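Long-range contacts in tail protein, 43 kDa (Neisseria meningitidis MC58, PDB 3D37), which is of unknown function but is probably a baseplate-type structural component of a Mu-like phage tail: residues G177-Y181 with I340-Y346; P185-L189 with T289-W295; N211-E215 with K239-M243; F314-R320 with T331-E337. The contacts are given in a common frame with arbitrary orientation. Residues are numbered along the deposited sequence.

Contact 1: G177-Y181 with I340-Y346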
loop_
_atom_site.group_PDB
_atom_site.type_symbol
_atom_site.label_atom_id
_atom_site.label_comp_id
_atom_site.label_asym_id
_atom_site.label_seq_id
_atom_site.Cartn_x
_atom_site.Cartn_y
_atom_site.Cartn_z
ATOM N N GLY A 177 35.278 2.621 -30.432
ATOM C CA GLY A 177 34.474 2.502 -31.628
ATOM C C GLY A 177 33.226 3.353 -31.659
ATOM O O GLY A 177 33.112 4.357 -30.974
ATOM N N GLY A 178 32.296 2.946 -32.506
ATOM C CA GLY A 178 31.069 3.694 -32.701
ATOM C C GLY A 178 30.012 2.842 -33.319
ATOM O O GLY A 178 30.199 1.631 -33.520
ATOM N N ALA A 179 28.888 3.477 -33.618
ATOM C CA ALA A 179 27.751 2.769 -34.163
ATOM C C ALA A 179 27.933 2.401 -35.647
ATOM O O ALA A 179 28.446 3.192 -36.453
ATOM C CB ALA A 179 26.476 3.615 -33.996
ATOM N N ASP A 180 27.413 1.231 -36.004
ATOM C CA ASP A 180 27.273 0.873 -37.389
ATOM C C ASP A 180 25.824 0.905 -37.861
ATOM O O ASP A 180 25.050 -0.005 -37.551
ATOM C CB ASP A 180 27.828 -0.510 -37.618
ATOM C CG ASP A 180 27.902 -0.866 -39.087
ATOM O OD1 ASP A 180 27.821 0.048 -39.947
ATOM O OD2 ASP A 180 28.056 -2.077 -39.374
ATOM N N TYR A 181 25.480 1.941 -38.618
ATOM C CA TYR A 181 24.149 2.136 -39.134
ATOM C C TYR A 181 23.868 1.421 -40.471
ATOM O O TYR A 181 22.794 1.592 -41.051
ATOM C CB TYR A 181 23.887 3.654 -39.260
ATOM C CG TYR A 181 24.027 4.357 -37.938
ATOM C CD1 TYR A 181 23.084 4.156 -36.942
ATOM C CD2 TYR A 181 25.114 5.202 -37.672
ATOM C CE1 TYR A 181 23.219 4.746 -35.685
ATOM C CE2 TYR A 181 25.247 5.841 -36.429
ATOM C CZ TYR A 181 24.280 5.593 -35.428
ATOM O OH TYR A 181 24.372 6.171 -34.185
ATOM N N ILE A 340 22.704 9.338 -35.323
ATOM C CA ILE A 340 23.223 10.554 -34.668
ATOM C C ILE A 340 24.530 10.323 -33.884
ATOM O O ILE A 340 25.467 11.105 -33.978
ATOM C CB ILE A 340 22.097 11.174 -33.740
ATOM C CG1 ILE A 340 20.845 11.549 -34.570
ATOM C CG2 ILE A 340 22.611 12.378 -32.961
ATOM C CD1 ILE A 340 21.086 12.476 -35.806
ATOM N N TRP A 341 24.608 9.237 -33.127
ATOM C CA TRP A 341 25.760 8.908 -32.259
ATOM C C TRP A 341 26.953 8.422 -33.084
ATOM O O TRP A 341 26.777 7.620 -33.974
ATOM C CB TRP A 341 25.360 7.805 -31.212
ATOM C CG TRP A 341 26.399 7.552 -30.101
ATOM C CD1 TRP A 341 26.902 8.477 -29.222
ATOM C CD2 TRP A 341 27.101 6.306 -29.800
ATOM N NE1 TRP A 341 27.829 7.894 -28.403
ATOM C CE2 TRP A 341 27.986 6.576 -28.738
ATOM C CE3 TRP A 341 27.054 5.009 -30.323
ATOM C CZ2 TRP A 341 28.803 5.583 -28.163
ATOM C CZ3 TRP A 341 27.874 4.021 -29.752
ATOM C CH2 TRP A 341 28.723 4.313 -28.687
ATOM N N THR A 342 28.168 8.867 -32.734
ATOM C CA THR A 342 29.423 8.441 -33.387
ATOM C C THR A 342 29.276 8.100 -34.887
ATOM O O THR A 342 29.510 6.945 -35.301
ATOM C CB THR A 342 30.002 7.214 -32.657
ATOM O OG1 THR A 342 29.023 6.174 -32.670
ATOM C CG2 THR A 342 30.379 7.545 -31.209
ATOM N N PRO A 343 28.866 9.095 -35.703
ATOM C CA PRO A 343 28.600 8.853 -37.137
ATOM C C PRO A 343 29.862 8.591 -37.991
ATOM O O PRO A 343 29.771 7.972 -39.058
ATOM C CB PRO A 343 27.884 10.136 -37.590
ATOM C CG PRO A 343 28.376 11.200 -36.644
ATOM C CD PRO A 343 28.606 10.495 -35.323
ATOM N N ASP A 344 31.028 9.019 -37.513
ATOM C CA ASP A 344 32.268 8.795 -38.253
ATOM C C ASP A 344 32.764 7.357 -38.193
ATOM O O ASP A 344 33.568 6.957 -39.041
ATOM C CB ASP A 344 33.364 9.727 -37.744
ATOM C CG ASP A 344 32.938 11.193 -37.777
ATOM O OD1 ASP A 344 32.068 11.536 -38.637
ATOM O OD2 ASP A 344 33.477 11.989 -36.951
ATOM N N ALA A 345 32.300 6.569 -37.214
ATOM C CA ALA A 345 32.936 5.276 -36.978
ATOM C C ALA A 345 32.860 4.391 -38.220
ATOM O O ALA A 345 33.798 3.663 -38.537
ATOM C CB ALA A 345 32.330 4.554 -35.741
ATOM N N TYR A 346 31.724 4.440 -38.904
ATOM C CA TYR A 346 31.538 3.676 -40.135
ATOM C C TYR A 346 30.780 4.549 -41.130
ATOM O O TYR A 346 29.589 4.392 -41.274
ATOM C CB TYR A 346 30.725 2.394 -39.888
ATOM C CG TYR A 346 31.330 1.375 -38.970
ATOM C CD1 TYR A 346 31.132 1.451 -37.592
ATOM C CD2 TYR A 346 32.071 0.304 -39.475
ATOM C CE1 TYR A 346 31.665 0.488 -36.723
ATOM C CE2 TYR A 346 32.624 -0.661 -38.619
ATOM C CZ TYR A 346 32.412 -0.560 -37.239
ATOM O OH TYR A 346 32.930 -1.503 -36.386
HETATM O O HOH W 1 29.084 5.342 -37.324
HETATM O O HOH W 2 22.171 7.527 -32.948
HETATM O O HOH W 3 27.371 3.710 -40.224
#

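Contact 2: P185-L189 with T289-W295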
loop_
_atom_site.group_PDB
_atom_site.type_symbol
_atom_site.label_atom_id
_atom_site.label_comp_id
_atom_site.label_asym_id
_atom_site.label_seq_id
_atom_site.Cartn_x
_atom_site.Cartn_y
_atom_site.Cartn_z
ATOM N N PRO A 185 18.068 -3.438 -39.184
ATOM C CA PRO A 185 17.442 -3.560 -37.856
ATOM C C PRO A 185 17.232 -5.029 -37.504
ATOM O O PRO A 185 16.956 -5.811 -38.387
ATOM C CB PRO A 185 16.107 -2.834 -38.026
ATOM C CG PRO A 185 16.319 -1.911 -39.206
ATOM C CD PRO A 185 17.279 -2.595 -40.106
ATOM N N VAL A 186 17.321 -5.401 -36.227
ATOM C CA VAL A 186 17.294 -6.816 -35.864
ATOM C C VAL A 186 15.923 -7.292 -35.569
ATOM O O VAL A 186 15.720 -8.499 -35.453
ATOM C CB VAL A 186 18.167 -7.159 -34.636
ATOM C CG1 VAL A 186 19.618 -6.930 -34.999
ATOM C CG2 VAL A 186 17.680 -6.385 -33.417
ATOM N N ALA A 187 14.997 -6.349 -35.421
ATOM C CA ALA A 187 13.663 -6.625 -34.957
ATOM C C ALA A 187 12.767 -5.444 -35.317
ATOM O O ALA A 187 13.249 -4.325 -35.496
ATOM C CB ALA A 187 13.665 -6.846 -33.444
ATOM N N THR A 188 11.480 -5.747 -35.470
ATOM C CA THR A 188 10.407 -4.799 -35.558
ATOM C C THR A 188 9.490 -5.006 -34.370
ATOM O O THR A 188 8.913 -6.091 -34.160
ATOM C CB THR A 188 9.606 -4.947 -36.829
ATOM O OG1 THR A 188 10.455 -4.630 -37.933
ATOM C CG2 THR A 188 8.412 -4.010 -36.811
ATOM N N LEU A 189 9.386 -3.962 -33.554
ATOM C CA LEU A 189 8.509 -3.991 -32.400
ATOM C C LEU A 189 7.335 -3.068 -32.681
ATOM O O LEU A 189 7.486 -2.029 -33.299
ATOM C CB LEU A 189 9.248 -3.537 -31.183
ATOM C CG LEU A 189 10.466 -4.355 -30.761
ATOM C CD1 LEU A 189 11.114 -3.651 -29.595
ATOM C CD2 LEU A 189 10.122 -5.792 -30.396
ATOM N N THR A 289 15.070 -11.236 -29.056
ATOM C CA THR A 289 14.235 -11.098 -30.228
ATOM C C THR A 289 13.635 -12.448 -30.678
ATOM O O THR A 289 14.081 -13.518 -30.300
ATOM C CB THR A 289 15.011 -10.586 -31.408
ATOM O OG1 THR A 289 15.906 -11.627 -31.880
ATOM C CG2 THR A 289 15.785 -9.319 -31.052
ATOM N N ARG A 290 12.637 -12.358 -31.537
ATOM C CA ARG A 290 12.035 -13.530 -32.142
ATOM C C ARG A 290 13.052 -14.468 -32.822
ATOM O O ARG A 290 12.856 -15.668 -32.852
ATOM C CB ARG A 290 10.962 -13.114 -33.171
ATOM C CG ARG A 290 9.612 -13.027 -32.577
ATOM C CD ARG A 290 8.481 -13.461 -33.563
ATOM N NE ARG A 290 8.165 -14.908 -33.515
ATOM C CZ ARG A 290 7.690 -15.564 -32.443
ATOM N NH1 ARG A 290 7.446 -14.956 -31.288
ATOM N NH2 ARG A 290 7.466 -16.865 -32.534
ATOM N N ASP A 291 14.118 -13.926 -33.373
ATOM C CA ASP A 291 15.154 -14.759 -33.985
ATOM C C ASP A 291 16.325 -15.054 -33.049
ATOM O O ASP A 291 17.410 -15.416 -33.472
ATOM C CB ASP A 291 15.628 -14.182 -35.320
ATOM C CG ASP A 291 16.323 -12.842 -35.186
ATOM O OD1 ASP A 291 15.931 -12.070 -34.276
ATOM O OD2 ASP A 291 17.234 -12.555 -36.035
ATOM N N GLY A 292 16.072 -14.949 -31.757
ATOM C CA GLY A 292 16.969 -15.525 -30.773
ATOM C C GLY A 292 18.139 -14.682 -30.388
ATOM O O GLY A 292 19.065 -15.195 -29.769
ATOM N N VAL A 293 18.095 -13.390 -30.701
ATOM C CA VAL A 293 19.234 -12.463 -30.394
ATOM C C VAL A 293 18.940 -11.772 -29.036
ATOM O O VAL A 293 17.873 -11.177 -28.855
ATOM C CB VAL A 293 19.464 -11.425 -31.539
ATOM C CG1 VAL A 293 20.525 -10.403 -31.195
ATOM C CG2 VAL A 293 19.845 -12.127 -32.916
ATOM N N LEU A 294 19.867 -11.916 -28.093
ATOM C CA LEU A 294 19.862 -11.160 -26.859
ATOM C C LEU A 294 19.942 -9.653 -27.128
ATOM O O LEU A 294 20.819 -9.215 -27.794
ATOM C CB LEU A 294 20.994 -11.616 -25.956
ATOM C CG LEU A 294 20.760 -12.968 -25.321
ATOM C CD1 LEU A 294 22.042 -13.629 -24.862
ATOM C CD2 LEU A 294 19.742 -12.905 -24.177
ATOM N N TRP A 295 18.985 -8.891 -26.584
ATOM C CA TRP A 295 19.007 -7.437 -26.687
ATOM C C TRP A 295 20.348 -6.946 -26.126
ATOM O O TRP A 295 20.796 -7.400 -25.088
ATOM C CB TRP A 295 17.837 -6.798 -25.920
ATOM C CG TRP A 295 16.497 -7.181 -26.376
ATOM C CD1 TRP A 295 15.616 -7.967 -25.713
ATOM C CD2 TRP A 295 15.832 -6.764 -27.567
ATOM N NE1 TRP A 295 14.461 -8.066 -26.395
ATOM C CE2 TRP A 295 14.572 -7.375 -27.564
ATOM C CE3 TRP A 295 16.200 -5.983 -28.664
ATOM C CZ2 TRP A 295 13.658 -7.193 -28.595
ATOM C CZ3 TRP A 295 15.311 -5.827 -29.675
ATOM C CH2 TRP A 295 14.058 -6.396 -29.635
HETATM O O HOH W 4 13.815 -10.489 -34.842
HETATM O O HOH W 5 16.963 -10.474 -37.640
#

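Contact 3: N211-E215 with K239-M243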
loop_
_atom_site.group_PDB
_atom_site.type_symbol
_atom_site.label_atom_id
_atom_site.label_comp_id
_atom_site.label_asym_id
_atom_site.label_seq_id
_atom_site.Cartn_x
_atom_site.Cartn_y
_atom_site.Cartn_z
ATOM N N ASN A 211 19.283 21.487 -23.481
ATOM C CA ASN A 211 20.520 21.740 -24.163
ATOM C C ASN A 211 20.265 22.006 -25.636
ATOM O O ASN A 211 21.065 21.667 -26.489
ATOM C CB ASN A 211 21.484 20.579 -23.913
ATOM C CG ASN A 211 22.176 20.692 -22.561
ATOM O OD1 ASN A 211 22.556 21.797 -22.132
ATOM N ND2 ASN A 211 22.367 19.572 -21.899
ATOM N N ARG A 212 19.123 22.626 -25.903
ATOM C CA ARG A 212 18.784 23.084 -27.223
ATOM C C ARG A 212 18.990 24.595 -27.246
ATOM O O ARG A 212 18.203 25.380 -26.687
ATOM C CB ARG A 212 17.347 22.727 -27.568
ATOM C CG ARG A 212 16.923 23.302 -28.932
ATOM C CD ARG A 212 15.762 22.499 -29.579
ATOM N NE ARG A 212 14.445 23.011 -29.204
ATOM C CZ ARG A 212 13.834 24.056 -29.783
ATOM N NH1 ARG A 212 12.617 24.445 -29.380
ATOM N NH2 ARG A 212 14.439 24.722 -30.778
ATOM N N PHE A 213 20.076 24.998 -27.889
ATOM C CA PHE A 213 20.506 26.364 -27.868
ATOM C C PHE A 213 20.202 27.026 -29.208
ATOM O O PHE A 213 20.066 26.340 -30.238
ATOM C CB PHE A 213 21.987 26.389 -27.531
ATOM C CG PHE A 213 22.304 25.713 -26.231
ATOM C CD1 PHE A 213 21.865 26.254 -25.038
ATOM C CD2 PHE A 213 23.025 24.548 -26.195
ATOM C CE1 PHE A 213 22.143 25.640 -23.840
ATOM C CE2 PHE A 213 23.318 23.931 -24.989
ATOM C CZ PHE A 213 22.879 24.481 -23.814
ATOM N N SER A 214 20.051 28.353 -29.168
ATOM C CA SER A 214 19.706 29.138 -30.348
ATOM C C SER A 214 20.939 29.395 -31.240
ATOM O O SER A 214 20.911 29.118 -32.445
ATOM C CB SER A 214 19.047 30.463 -29.925
ATOM O OG SER A 214 20.005 31.366 -29.377
ATOM N N GLU A 215 21.992 29.958 -30.650
ATOM C CA GLU A 215 23.287 30.051 -31.286
ATOM C C GLU A 215 24.281 29.458 -30.301
ATOM O O GLU A 215 24.120 29.615 -29.088
ATOM C CB GLU A 215 23.703 31.508 -31.566
ATOM C CG GLU A 215 22.743 32.298 -32.495
ATOM C CD GLU A 215 23.305 33.650 -32.954
ATOM O OE1 GLU A 215 24.552 33.847 -32.977
ATOM O OE2 GLU A 215 22.471 34.516 -33.319
ATOM N N LYS A 239 23.986 27.962 -35.665
ATOM C CA LYS A 239 22.645 28.531 -35.441
ATOM C C LYS A 239 21.612 27.542 -35.979
ATOM O O LYS A 239 21.832 26.923 -37.005
ATOM C CB LYS A 239 22.490 29.896 -36.154
ATOM C CG LYS A 239 23.805 30.702 -36.326
ATOM C CD LYS A 239 23.617 32.131 -36.947
ATOM C CE LYS A 239 23.257 32.128 -38.460
ATOM N NZ LYS A 239 23.673 33.401 -39.209
ATOM N N ASP A 240 20.504 27.342 -35.275
ATOM C CA ASP A 240 19.326 26.734 -35.935
ATOM C C ASP A 240 18.305 27.846 -36.142
ATOM O O ASP A 240 17.835 28.449 -35.163
ATOM C CB ASP A 240 18.712 25.511 -35.203
ATOM C CG ASP A 240 18.358 25.779 -33.739
ATOM O OD1 ASP A 240 18.976 26.696 -33.143
ATOM O OD2 ASP A 240 17.490 25.047 -33.180
ATOM N N PRO A 241 18.001 28.173 -37.416
ATOM C CA PRO A 241 16.998 29.208 -37.626
ATOM C C PRO A 241 15.572 28.842 -37.179
ATOM O O PRO A 241 14.680 29.687 -37.301
ATOM C CB PRO A 241 17.074 29.472 -39.149
ATOM C CG PRO A 241 18.445 28.983 -39.549
ATOM C CD PRO A 241 18.580 27.738 -38.702
ATOM N N THR A 242 15.356 27.629 -36.658
ATOM C CA THR A 242 14.041 27.253 -36.090
ATOM C C THR A 242 13.864 27.583 -34.581
ATOM O O THR A 242 12.750 27.490 -34.062
ATOM C CB THR A 242 13.734 25.763 -36.330
ATOM O OG1 THR A 242 14.188 25.388 -37.635
ATOM C CG2 THR A 242 12.216 25.485 -36.206
ATOM N N MET A 243 14.955 27.944 -33.897
ATOM C CA MET A 243 14.916 28.513 -32.529
ATOM C C MET A 243 14.538 30.001 -32.585
ATOM O O MET A 243 15.312 30.817 -33.097
ATOM C CB MET A 243 16.297 28.385 -31.818
ATOM C CG MET A 243 16.499 27.139 -30.908
ATOM S SD MET A 243 15.646 27.286 -29.322
ATOM C CE MET A 243 16.704 28.307 -28.304
#

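Contact 4: F314-R320 with T331-E337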
loop_
_atom_site.group_PDB
_atom_site.type_symbol
_atom_site.label_atom_id
_atom_site.label_comp_id
_atom_site.label_asym_id
_atom_site.label_seq_id
_atom_site.Cartn_x
_atom_site.Cartn_y
_atom_site.Cartn_z
ATOM N N PHE A 314 15.249 3.119 -34.748
ATOM C CA PHE A 314 15.935 3.697 -33.619
ATOM C C PHE A 314 17.154 2.838 -33.270
ATOM O O PHE A 314 17.216 1.630 -33.574
ATOM C CB PHE A 314 15.000 3.837 -32.409
ATOM C CG PHE A 314 13.803 4.700 -32.671
ATOM C CD1 PHE A 314 13.858 6.070 -32.475
ATOM C CD2 PHE A 314 12.625 4.143 -33.151
ATOM C CE1 PHE A 314 12.750 6.884 -32.750
ATOM C CE2 PHE A 314 11.516 4.936 -33.449
ATOM C CZ PHE A 314 11.571 6.320 -33.228
ATOM N N PHE A 315 18.108 3.517 -32.640
ATOM C CA PHE A 315 19.380 2.965 -32.208
ATOM C C PHE A 315 19.365 2.663 -30.702
ATOM O O PHE A 315 18.996 3.514 -29.864
ATOM C CB PHE A 315 20.485 3.945 -32.501
ATOM C CG PHE A 315 21.835 3.442 -32.119
ATOM C CD1 PHE A 315 22.397 2.379 -32.808
ATOM C CD2 PHE A 315 22.549 4.015 -31.052
ATOM C CE1 PHE A 315 23.662 1.878 -32.446
ATOM C CE2 PHE A 315 23.815 3.520 -30.680
ATOM C CZ PHE A 315 24.373 2.449 -31.381
ATOM N N LEU A 316 19.697 1.429 -30.371
ATOM C CA LEU A 316 19.650 0.963 -29.001
ATOM C C LEU A 316 20.925 1.326 -28.231
ATOM O O LEU A 316 21.980 0.805 -28.475
ATOM C CB LEU A 316 19.356 -0.538 -28.931
ATOM C CG LEU A 316 19.169 -1.176 -27.562
ATOM C CD1 LEU A 316 17.876 -0.627 -26.894
ATOM C CD2 LEU A 316 19.122 -2.745 -27.699
ATOM N N MET A 317 20.775 2.218 -27.278
ATOM C CA MET A 317 21.936 2.850 -26.611
ATOM C C MET A 317 22.143 2.218 -25.250
ATOM O O MET A 317 23.216 2.261 -24.702
ATOM C CB MET A 317 21.641 4.376 -26.496
ATOM C CG MET A 317 22.729 5.230 -25.995
ATOM S SD MET A 317 24.108 5.616 -27.155
ATOM C CE MET A 317 23.073 6.686 -28.212
ATOM N N GLY A 318 21.068 1.689 -24.687
ATOM C CA GLY A 318 21.049 1.084 -23.371
ATOM C C GLY A 318 19.984 0.026 -23.247
ATOM O O GLY A 318 18.964 0.068 -23.939
ATOM N N ARG A 319 20.263 -0.991 -22.432
ATOM C CA ARG A 319 19.313 -2.018 -22.202
ATOM C C ARG A 319 19.448 -2.688 -20.860
ATOM O O ARG A 319 20.541 -2.917 -20.364
ATOM C CB ARG A 319 19.281 -3.050 -23.344
ATOM C CG ARG A 319 20.332 -4.036 -23.368
ATOM C CD ARG A 319 20.028 -5.320 -22.547
ATOM N NE ARG A 319 21.280 -6.023 -22.641
ATOM C CZ ARG A 319 22.317 -5.971 -21.818
ATOM N NH1 ARG A 319 22.311 -5.345 -20.671
ATOM N NH2 ARG A 319 23.390 -6.618 -22.172
ATOM N N ARG A 320 18.297 -3.014 -20.300
ATOM C CA ARG A 320 18.228 -3.611 -18.977
ATOM C C ARG A 320 17.382 -4.877 -19.001
ATOM O O ARG A 320 16.191 -4.830 -19.244
ATOM C CB ARG A 320 17.709 -2.519 -18.040
ATOM C CG ARG A 320 17.543 -2.760 -16.549
ATOM C CD ARG A 320 16.986 -1.412 -15.978
ATOM N NE ARG A 320 16.353 -1.653 -14.728
ATOM C CZ ARG A 320 15.270 -1.022 -14.242
ATOM N NH1 ARG A 320 14.667 0.005 -14.881
ATOM N NH2 ARG A 320 14.774 -1.466 -13.079
ATOM N N THR A 331 12.781 -6.839 -20.781
ATOM C CA THR A 331 13.878 -6.038 -21.184
ATOM C C THR A 331 13.366 -4.602 -21.369
ATOM O O THR A 331 12.356 -4.347 -22.054
ATOM C CB THR A 331 14.651 -6.579 -22.465
ATOM O OG1 THR A 331 14.828 -7.999 -22.353
ATOM C CG2 THR A 331 16.065 -5.871 -22.615
ATOM N N GLU A 332 14.081 -3.669 -20.739
ATOM C CA GLU A 332 13.932 -2.245 -21.073
ATOM C C GLU A 332 14.914 -1.871 -22.104
ATOM O O GLU A 332 16.156 -2.142 -21.993
ATOM C CB GLU A 332 14.121 -1.422 -19.794
ATOM C CG GLU A 332 14.299 0.074 -20.009
ATOM C CD GLU A 332 14.625 0.787 -18.655
ATOM O OE1 GLU A 332 13.775 0.587 -17.740
ATOM O OE2 GLU A 332 15.696 1.484 -18.572
ATOM N N LEU A 333 14.395 -1.256 -23.150
ATOM C CA LEU A 333 15.170 -0.868 -24.322
ATOM C C LEU A 333 15.203 0.665 -24.413
ATOM O O LEU A 333 14.153 1.296 -24.580
ATOM C CB LEU A 333 14.580 -1.487 -25.594
ATOM C CG LEU A 333 14.308 -3.020 -25.598
ATOM C CD1 LEU A 333 13.465 -3.359 -26.824
ATOM C CD2 LEU A 333 15.622 -3.807 -25.558
ATOM N N ARG A 334 16.376 1.251 -24.206
ATOM C CA ARG A 334 16.533 2.714 -24.228
ATOM C C ARG A 334 17.025 3.079 -25.607
ATOM O O ARG A 334 18.164 2.873 -25.954
ATOM C CB ARG A 334 17.492 3.205 -23.132
ATOM C CG ARG A 334 16.975 2.763 -21.751
ATOM C CD ARG A 334 17.725 3.460 -20.597
ATOM N NE ARG A 334 19.116 3.042 -20.518
ATOM C CZ ARG A 334 19.563 2.046 -19.769
ATOM N NH1 ARG A 334 18.738 1.294 -19.038
ATOM N NH2 ARG A 334 20.841 1.757 -19.787
ATOM N N LEU A 335 16.101 3.601 -26.393
ATOM C CA LEU A 335 16.272 3.850 -27.800
ATOM C C LEU A 335 16.450 5.342 -28.109
ATOM O O LEU A 335 15.850 6.227 -27.472
ATOM C CB LEU A 335 15.086 3.257 -28.533
ATOM C CG LEU A 335 15.007 1.737 -28.562
ATOM C CD1 LEU A 335 13.593 1.267 -28.848
ATOM C CD2 LEU A 335 16.043 1.169 -29.599
ATOM N N LYS A 336 17.293 5.616 -29.096
ATOM C CA LYS A 336 17.647 6.956 -29.486
ATOM C C LYS A 336 17.431 7.124 -30.967
ATOM O O LYS A 336 17.374 6.140 -31.702
ATOM C CB LYS A 336 19.120 7.241 -29.125
ATOM C CG LYS A 336 19.419 7.187 -27.587
ATOM C CD LYS A 336 18.864 8.470 -26.952
ATOM C CE LYS A 336 19.302 8.754 -25.570
ATOM N NZ LYS A 336 18.717 10.036 -25.124
ATOM N N GLU A 337 17.282 8.385 -31.389
ATOM C CA GLU A 337 17.273 8.744 -32.788
ATOM C C GLU A 337 18.412 8.040 -33.538
ATOM O O GLU A 337 19.589 8.037 -33.113
ATOM C CB GLU A 337 17.419 10.257 -32.948
ATOM C CG GLU A 337 17.252 10.777 -34.358
ATOM C CD GLU A 337 17.327 12.299 -34.471
ATOM O OE1 GLU A 337 17.613 13.003 -33.471
ATOM O OE2 GLU A 337 17.166 12.770 -35.609
#

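Contact 1: G177-Y181 with I340-Y346
The phenol of Tyr-181 reaches across to the C-terminal loop. With chi1 m, the ring extends toward that loop and Tyr-181 OH donates to Trp-341 O at 2.8 Å. Water 2 joins the same hydroxyl to Trp-341 N. The p rotamer of Thr-342 presents its OG1 to segment 177-181, and Thr-342 OG1 accepts a hydrogen bond from Ala-179 N at 2.9 Å. Gly-178 fits tightly here: Gly-178 CA is 3.4 Å from Ala-345 CB, and a CB on it would clash with that methyl and with Thr-342 OG1. Thr-342 to Ala-345 is a type I beta turn, which packs on the loop leading from strand 174-177 to strand 187-191. Trp-341, with chi1 t, brings its CE3 to 4.0 Å from Ala-179 CB and stacks on Phe-31 elsewhere in the chain. Tyr-346 offers a ring face to Asp-180 CB in a CH-pi contact, 4.2 Å from Asp-180 CB to the Tyr-346 ring centroid. Asp-180 OD1 bonds to Ser-182. Water 1 bridges Ala-179 O, Thr-342 O and Tyr-346 N.

Contact 2: P185-L189 with T289-W295
This is a small, partly buried packing contact between strand 187-191, with the residues just before it, and the loop joining strands 278-285 and 300-305. The apolar part centres on Trp-295 and Thr-289. Ala-187 CB lies 3.9 Å from Trp-295 CH2 and 4.0 Å from Thr-289 CG2. Leu-189 CD1 lies 4.0 Å from Trp-295 CH2. Val-186 CG2 packs on Thr-289 CG2 at 4.2 Å. Two waters add a polar link: water 4 joins Val-186 O to Asp-291 OD1, and water 5 joins Val-186 O to Asp-291 OD2. Thr-289 OG1 donates to Asp-291 OD1 in a very short bond of 2.4 Å and accepts from Val-293 N at 3.0 Å. Arg-290 forms a salt bridge to Asp-195 of the second subunit. Thr-289 to Gly-292 is a type I beta turn. The loop thus packs on the large mixed sheet where strand 187-191 runs parallel to strand 300-305, consistent with the phage-barrel family of this region.

Contact 3: N211-E215 with K239-M243
Lys-239 ends its strand opposite Glu-215, as an antiparallel non-hydrogen-bonded pair with the CA atoms 4.5 Å apart. The two side chains lie on the same face of the sheet and touch through their aliphatic parts, Lys-239 CG to Glu-215 CG at 4.3 Å. Lys-239 CA also makes a CA-H...O contact of 3.5 Å to Ser-214 O. Asp-240 N then gives a weak hydrogen bond to that same Ser-214 O, at 3.4 Å. Asp-240 OD2 lies at the edge of the Arg-212 guanidinium in a long salt bridge, 3.9 Å from Arg-212 NH2. A type I beta turn runs from Asp-240 to Met-243, closed by Met-243 N to Asp-240 O at 3.2 Å. It turns the chain back over segment 211-215. Met-243 is the residue most covered by the opposite segment, with 91 Å² buried. Its SD lies over one face of the Arg-212 guanidinium, and Met-243 CE is 3.6 Å from Ser-214 CB. The contact lies near the surface, at one end of the small sheet in which strand 215-220 runs between strands 234-239 and 249-252. Ser-214 and Glu-215 are tied by backbone bonds to Arg-247 and Lys-249, and Phe-213 meets Trp-273 of helix 259-276 edge-to-face.

Contact 4: F314-R320 with T331-E337
Arg-320, Glu-332 and Arg-334 form a salt-bridge network. Arg-320 NH1 is 3.1 Å from Glu-332 OE1, and Arg-334 NH1 is 3.1 Å from Glu-332 OE2. Arg-334 also pairs with Asp-28 and Asp-30 of the N-terminal part. The backbones are joined as an antiparallel hairpin. Phe-315 N bonds to Lys-336 O at 2.9 Å, and Lys-336 N to Phe-315 O at 2.8 Å. Arg-320 and Glu-332 form a matching pair. Between them lies a classic beta bulge: Met-317 and Gly-318 both face Arg-334, whose O accepts from Met-317 N at 3.0 Å and weakly from Gly-318 N at 3.4 Å. A CB on Gly-318 would clash with Arg-334 NH2. Leu-316, Leu-333 and Leu-335 share the opposite face, with Leu-316 CD1 3.6 Å from Leu-333 CB and 3.7 Å from Leu-335 CD2. Beyond the hairpin, strand 310-324 pairs with strands 24-30 and 300-305, and strand 330-337 pairs with strand 278-285.

Contact 4 is the most central, with its centre about 9 Å from that of the chain. The centres of contacts 2 and 4 are about 13 Å apart. The centres of contacts 1 and 4 are about 15 Å apart. Contacts 1 and 2 both touch contact 4. Trp-295 and Leu-189 of contact 2 pack on Leu-333, while Ala-179, Tyr-181 and Trp-341 of contact 1 pack against Phe-315. Contacts 2 and 4 reach the same large sheet. Contact 3 stands apart, about 26 Å from contact 4 between centres, on a separate three-stranded sheet. In sequence, contact 1 spans all the others, contact 2 spans contact 3, and contact 4 follows contact 2. The chain thus leaves the large sheet for the outlying one and comes back.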